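Ubiquitin-conjugating enzyme E2, putative (Plasmodium falciparum, PDB 2Q0V) probably takes part in ubiquitin transfer as a member of the ubiquitin-conjugating enzyme family, related to its UBE2V-type variants. Local coordinates at residues L113-N118 with L129-Q134; S55-T60 with Y123-I128. All blocks are in the same frame, centred on the assembly; numbering follows the deposited sequence.

Contact 1 (L113-N118 with L129-Q134); sequences LHILKN and LISLRQ. With PO4 (phosphate ion), chain B.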
loop_
_atom_site.group_PDB
_atom_site.type_symbol
_atom_site.label_atom_id
_atom_site.label_comp_id
_atom_site.label_asym_id
_atom_site.label_seq_id
_atom_site.Cartn_x
_atom_site.Cartn_y
_atom_site.Cartn_z
ATOM N N LEU A 113 -9.610 -7.988 1.066
ATOM C CA LEU A 113 -8.670 -7.716 -0.014
ATOM C C LEU A 113 -7.895 -9.028 -0.249
ATOM O O LEU A 113 -7.254 -9.539 0.685
ATOM C CB LEU A 113 -7.744 -6.541 0.356
ATOM C CG LEU A 113 -6.960 -5.827 -0.761
ATOM C CD1 LEU A 113 -7.883 -5.045 -1.711
ATOM C CD2 LEU A 113 -5.847 -4.924 -0.247
ATOM N N HIS A 114 -7.981 -9.576 -1.469
ATOM C CA HIS A 114 -7.369 -10.872 -1.811
ATOM C C HIS A 114 -5.926 -10.960 -1.413
ATOM O O HIS A 114 -5.552 -11.868 -0.699
ATOM C CB HIS A 114 -7.470 -11.234 -3.311
ATOM C CG HIS A 114 -6.629 -12.439 -3.692
ATOM N ND1 HIS A 114 -7.122 -13.733 -3.685
ATOM C CD2 HIS A 114 -5.315 -12.545 -4.025
ATOM C CE1 HIS A 114 -6.156 -14.573 -4.023
ATOM N NE2 HIS A 114 -5.049 -13.880 -4.232
ATOM N N ILE A 115 -5.100 -10.025 -1.869
ATOM C CA ILE A 115 -3.668 -10.176 -1.658
ATOM C C ILE A 115 -3.271 -10.155 -0.191
ATOM O O ILE A 115 -2.213 -10.665 0.140
ATOM C CB ILE A 115 -2.784 -9.192 -2.502
ATOM C CG1 ILE A 115 -3.135 -7.738 -2.216
ATOM C CG2 ILE A 115 -2.833 -9.502 -4.007
ATOM C CD1 ILE A 115 -2.073 -7.101 -1.406
ATOM N N LEU A 116 -4.088 -9.557 0.682
ATOM C CA LEU A 116 -3.769 -9.542 2.127
ATOM C C LEU A 116 -4.300 -10.782 2.795
ATOM O O LEU A 116 -3.597 -11.396 3.589
ATOM C CB LEU A 116 -4.297 -8.294 2.842
ATOM C CG LEU A 116 -3.636 -6.948 2.491
ATOM C CD1 LEU A 116 -4.396 -5.832 3.177
ATOM C CD2 LEU A 116 -2.138 -6.895 2.842
ATOM N N LYS A 117 -5.546 -11.127 2.468
ATOM C CA LYS A 117 -6.209 -12.337 2.933
ATOM C C LYS A 117 -5.383 -13.576 2.603
ATOM O O LYS A 117 -5.009 -14.355 3.492
ATOM C CB LYS A 117 -7.558 -12.466 2.240
ATOM C CG LYS A 117 -8.461 -13.476 2.872
ATOM C CD LYS A 117 -9.614 -13.801 1.975
ATOM C CE LYS A 117 -10.181 -15.146 2.433
ATOM N NZ LYS A 117 -11.406 -15.653 1.709
ATOM N N ASN A 118 -5.097 -13.749 1.317
ATOM C CA ASN A 118 -4.304 -14.874 0.852
ATOM C C ASN A 118 -2.933 -14.387 0.529
ATOM O O ASN A 118 -2.484 -14.578 -0.589
ATOM C CB ASN A 118 -4.906 -15.469 -0.409
ATOM C CG ASN A 118 -6.360 -15.731 -0.273
ATOM O OD1 ASN A 118 -7.178 -15.125 -0.969
ATOM N ND2 ASN A 118 -6.715 -16.617 0.662
ATOM N N LEU A 129 -0.493 -1.400 -3.095
ATOM C CA LEU A 129 -0.874 -0.113 -3.653
ATOM C C LEU A 129 -1.665 -0.282 -4.937
ATOM O O LEU A 129 -2.769 0.228 -5.018
ATOM C CB LEU A 129 0.349 0.805 -3.785
ATOM C CG LEU A 129 0.996 1.084 -2.416
ATOM C CD1 LEU A 129 2.283 1.896 -2.512
ATOM C CD2 LEU A 129 -0.006 1.651 -1.347
ATOM N N ILE A 130 -1.138 -1.060 -5.886
ATOM C CA ILE A 130 -1.854 -1.506 -7.086
ATOM C C ILE A 130 -3.212 -2.143 -6.830
ATOM O O ILE A 130 -4.198 -1.817 -7.463
ATOM C CB ILE A 130 -1.002 -2.495 -7.893
ATOM C CG1 ILE A 130 0.247 -1.804 -8.418
ATOM C CG2 ILE A 130 -1.820 -3.110 -9.093
ATOM C CD1 ILE A 130 1.217 -2.819 -9.202
ATOM N N SER A 131 -3.266 -3.050 -5.877
ATOM C CA SER A 131 -4.530 -3.682 -5.488
ATOM C C SER A 131 -5.572 -2.731 -4.971
ATOM O O SER A 131 -6.755 -2.925 -5.230
ATOM C CB SER A 131 -4.280 -4.767 -4.456
ATOM O OG SER A 131 -3.770 -5.877 -5.135
ATOM N N LEU A 132 -5.131 -1.737 -4.207
ATOM C CA LEU A 132 -6.020 -0.709 -3.680
ATOM C C LEU A 132 -6.547 0.209 -4.778
ATOM O O LEU A 132 -7.730 0.547 -4.794
ATOM C CB LEU A 132 -5.332 0.075 -2.557
ATOM C CG LEU A 132 -5.162 -0.706 -1.230
ATOM C CD1 LEU A 132 -4.263 0.099 -0.245
ATOM C CD2 LEU A 132 -6.503 -1.031 -0.613
ATOM N N ARG A 133 -5.693 0.553 -5.738
ATOM C CA ARG A 133 -6.167 1.338 -6.849
ATOM C C ARG A 133 -7.161 0.564 -7.729
ATOM O O ARG A 133 -8.055 1.159 -8.297
ATOM C CB ARG A 133 -5.003 1.847 -7.677
ATOM C CG ARG A 133 -5.181 3.253 -8.056
ATOM C CD ARG A 133 -3.861 3.974 -8.254
ATOM N NE ARG A 133 -3.531 3.921 -9.660
ATOM C CZ ARG A 133 -4.165 4.571 -10.632
ATOM N NH1 ARG A 133 -3.765 4.391 -11.872
ATOM N NH2 ARG A 133 -5.162 5.394 -10.384
ATOM N N GLN A 134 -7.022 -0.759 -7.814
ATOM C CA GLN A 134 -7.951 -1.575 -8.600
ATOM C C GLN A 134 -9.282 -1.773 -7.929
ATOM O O GLN A 134 -10.310 -1.816 -8.590
ATOM C CB GLN A 134 -7.314 -2.903 -8.977
ATOM C CG GLN A 134 -6.183 -2.666 -10.012
ATOM C CD GLN A 134 -6.698 -2.627 -11.450
ATOM O OE1 GLN A 134 -7.670 -3.313 -11.803
ATOM N NE2 GLN A 134 -6.043 -1.862 -12.276
HETATM P P PO4 B . -10.802 -16.634 -1.464
HETATM O O1 PO4 B . -12.280 -16.321 -1.389
HETATM O O2 PO4 B . -10.032 -15.360 -1.753
HETATM O O3 PO4 B . -10.318 -17.226 -0.159
HETATM O O4 PO4 B . -10.581 -17.656 -2.552
#
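Leu113 and Leu132 meet end to end through one methyl each, with CD2 of Leu113 4.0 Å from CD2 of Leu132. The two side chains run at about a right angle to each other, so they touch at a point and do not lie alongside. The other branch of Leu113 passes near the helix backbone, CD1 lying 4.3 Å from Ser131 O. The second pair is Ile115 over Ser131. CG1 of Ile115 is the atom that touches, 3.5 Å from Ser131 OG and 3.9 Å from Ser131 CB. With CG1 between the backbone N and the carbonyl carbon (chi1 58°) and CG2 beside the N, both branches of Ile115 border the hydroxyl, CG2 at 3.9 Å from Ser131 OG. That hydroxyl is satisfied within its own helix, by a hydrogen bond to Thr127 O. Ser131 therefore presents a small side chain with its polar end already engaged, and the meeting with Ile115 is van der Waals packing.

Leu113 is the N-cap residue of helix 114-117, and its O accepts the hydrogen bond from Lys117 N at 2.9 Å. Away from the interface, Lys117 extends to a phosphate ion, probably from the crystallisation liquor, and NZ bonds to its O3 at 2.7 Å. The His114 ring has phosphate O2 at its edge, near the ring plane, but 3.9 Å from ND1. Leu132 also rests on Ile61 of strand 56-62. The arrangement is that of the E2 fold, in which a short helical turn packs against the helix packed on the sheet along strand 56-62.

Contact 2 (S55-T60 with Y123-I128); sequences SNWSCT and YTIETI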
loop_
_atom_site.group_PDB
_atom_site.type_symbol
_atom_site.label_atom_id
_atom_site.label_comp_id
_atom_site.label_asym_id
_atom_site.label_seq_id
_atom_site.Cartn_x
_atom_site.Cartn_y
_atom_site.Cartn_z
ATOM N N SER A 55 10.806 -0.367 8.278
ATOM C CA SER A 55 9.538 -0.988 8.572
ATOM C C SER A 55 8.321 -0.145 8.184
ATOM O O SER A 55 7.294 -0.697 7.815
ATOM C CB SER A 55 9.458 -1.358 10.059
ATOM O OG SER A 55 10.464 -2.284 10.401
ATOM N N ASN A 56 8.443 1.168 8.305
ATOM C CA ASN A 56 7.334 2.110 8.115
ATOM C C ASN A 56 7.425 2.890 6.796
ATOM O O ASN A 56 8.423 3.578 6.531
ATOM C CB ASN A 56 7.265 3.099 9.285
ATOM C CG ASN A 56 6.170 2.736 10.299
ATOM O OD1 ASN A 56 6.404 1.966 11.265
ATOM N ND2 ASN A 56 4.957 3.291 10.086
ATOM N N TRP A 57 6.377 2.801 5.988
ATOM C CA TRP A 57 6.419 3.389 4.650
ATOM C C TRP A 57 5.327 4.389 4.447
ATOM O O TRP A 57 4.164 4.098 4.722
ATOM C CB TRP A 57 6.349 2.306 3.555
ATOM C CG TRP A 57 7.509 1.325 3.618
ATOM C CD1 TRP A 57 7.744 0.392 4.595
ATOM C CD2 TRP A 57 8.572 1.185 2.673
ATOM N NE1 TRP A 57 8.887 -0.313 4.317
ATOM C CE2 TRP A 57 9.415 0.146 3.144
ATOM C CE3 TRP A 57 8.892 1.821 1.473
ATOM C CZ2 TRP A 57 10.578 -0.249 2.462
ATOM C CZ3 TRP A 57 10.032 1.428 0.795
ATOM C CH2 TRP A 57 10.860 0.390 1.288
ATOM N N SER A 58 5.718 5.562 3.957
ATOM C CA SER A 58 4.792 6.560 3.447
ATOM C C SER A 58 4.479 6.325 1.962
ATOM O O SER A 58 5.385 6.277 1.131
ATOM C CB SER A 58 5.364 7.959 3.631
ATOM O OG SER A 58 5.289 8.311 4.991
ATOM N N CYS A 59 3.186 6.212 1.661
ATOM C CA CYS A 59 2.678 5.838 0.342
ATOM C C CYS A 59 1.610 6.794 -0.189
ATOM O O CYS A 59 0.882 7.424 0.578
ATOM C CB CYS A 59 2.121 4.422 0.392
ATOM S SG CYS A 59 3.280 3.207 1.070
ATOM N N THR A 60 1.522 6.887 -1.508
ATOM C CA THR A 60 0.499 7.671 -2.185
ATOM C C THR A 60 -0.196 6.835 -3.269
ATOM O O THR A 60 0.471 6.130 -4.055
ATOM C CB THR A 60 1.107 8.930 -2.825
ATOM O OG1 THR A 60 1.744 9.722 -1.815
ATOM C CG2 THR A 60 0.052 9.773 -3.466
ATOM N N TYR A 123 4.201 -11.043 -3.114
ATOM C CA TYR A 123 3.580 -9.723 -3.177
ATOM C C TYR A 123 4.489 -8.699 -2.486
ATOM O O TYR A 123 5.358 -9.058 -1.670
ATOM C CB TYR A 123 2.185 -9.734 -2.528
ATOM C CG TYR A 123 1.193 -10.744 -3.114
ATOM C CD1 TYR A 123 1.232 -11.111 -4.462
ATOM C CD2 TYR A 123 0.212 -11.313 -2.321
ATOM C CE1 TYR A 123 0.331 -12.020 -4.985
ATOM C CE2 TYR A 123 -0.708 -12.220 -2.848
ATOM C CZ TYR A 123 -0.639 -12.560 -4.167
ATOM O OH TYR A 123 -1.560 -13.457 -4.675
ATOM N N THR A 124 4.302 -7.422 -2.841
ATOM C CA THR A 124 5.145 -6.319 -2.366
ATOM C C THR A 124 4.275 -5.194 -1.843
ATOM O O THR A 124 3.062 -5.225 -1.975
ATOM C CB THR A 124 6.070 -5.754 -3.501
ATOM O OG1 THR A 124 5.284 -5.360 -4.629
ATOM C CG2 THR A 124 7.084 -6.805 -3.978
ATOM N N ILE A 125 4.909 -4.206 -1.235
ATOM C CA ILE A 125 4.278 -2.922 -0.975
ATOM C C ILE A 125 3.565 -2.414 -2.245
ATOM O O ILE A 125 2.399 -2.011 -2.183
ATOM C CB ILE A 125 5.321 -1.913 -0.429
ATOM C CG1 ILE A 125 5.736 -2.334 0.994
ATOM C CG2 ILE A 125 4.743 -0.495 -0.410
ATOM C CD1 ILE A 125 7.161 -2.077 1.333
ATOM N N GLU A 126 4.241 -2.480 -3.388
ATOM C CA GLU A 126 3.655 -2.090 -4.660
ATOM C C GLU A 126 2.380 -2.877 -5.023
ATOM O O GLU A 126 1.362 -2.261 -5.370
ATOM C CB GLU A 126 4.706 -2.131 -5.760
ATOM C CG GLU A 126 4.204 -1.911 -7.169
ATOM C CD GLU A 126 5.350 -1.858 -8.209
ATOM O OE1 GLU A 126 6.558 -1.887 -7.808
ATOM O OE2 GLU A 126 5.035 -1.789 -9.432
ATOM N N THR A 127 2.414 -4.203 -4.890
ATOM C CA THR A 127 1.204 -5.046 -5.091
ATOM C C THR A 127 -0.016 -4.545 -4.315
ATOM O O THR A 127 -1.146 -4.587 -4.818
ATOM C CB THR A 127 1.430 -6.541 -4.678
ATOM O OG1 THR A 127 2.705 -6.979 -5.143
ATOM C CG2 THR A 127 0.393 -7.435 -5.291
ATOM N N ILE A 128 0.225 -4.120 -3.079
ATOM C CA ILE A 128 -0.833 -3.632 -2.203
ATOM C C ILE A 128 -1.386 -2.318 -2.770
ATOM O O ILE A 128 -2.571 -2.172 -2.959
ATOM C CB ILE A 128 -0.303 -3.418 -0.763
ATOM C CG1 ILE A 128 0.159 -4.759 -0.138
ATOM C CG2 ILE A 128 -1.354 -2.642 0.090
ATOM C CD1 ILE A 128 0.983 -4.580 1.180
#
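Trp57 offers one face of its indole to Ile125, whose CD1 methyl sits over the five-membered ring. CD1 lies 3.7 Å from the centroid of that ring and 14° off its normal, a clear CH-pi contact. The nearest ring atom is CE2 of Trp57, 3.6 Å from Ile125 CD1, and CD2 of the indole follows at 3.8 Å. The two side chains cross at about a right angle, so the isoleucine comes down on the ring with its end.

The other branch of Ile125 serves a second residue. CG2 stands anti to the backbone N, while CG1 lies beside it (chi1 -70°). This splits the side chain: CD1 goes to the indole and CG2 to the cysteine, 4.2 Å from Cys59 SG. Trp57 and Cys59 lie two residues apart, so both side chains face the helix.

The indole is fixed by more than the methyl. Its NE1 donates a hydrogen bond to Leu54 O, and Leu26 and Leu30 of helix 22-34 pack against it. Phe44 of the neighbouring strand touches both Cys59 and Ile125.

On the helix side Thr124 is the N-cap, and its N donates to Thr127 OG1 at 2.8 Å, with an N-H...O angle of 156°. Ile125 N is hydrogen-bonded to Glu29 OE1 of helix 22-34. These bonds steady the backbone from which Ile125 projects. Across the interface the touching atoms are carbon and sulfur, and all three residues are buried. The attraction is dispersive with a CH-pi component; the indole N-H and the start of the helix are satisfied by partners outside it.

The two contacts have centres 11 Å apart and share helix 125-135. Contact 2 sets the N-terminal turn of that helix on strand 56-62 of the four-stranded antiparallel sheet. Contact 1 uses the following residues of the same helix to receive helix 114-117. Along the chain the segments alternate: 55-60, 113-118, 123-128, then 129-134. The contacts touch directly, with Ile115 CD1 3.5 Å from Ile128 CG1, and Tyr123 packs back on the short helix. Helix 125-135 thus joins the sheet to the helical turn at 114-117. The two buried contacts therefore adjoin within the ubiquitin-conjugating enzyme family region. Contact 2 joins parts far apart in sequence, contact 1 parts only ten residues apart.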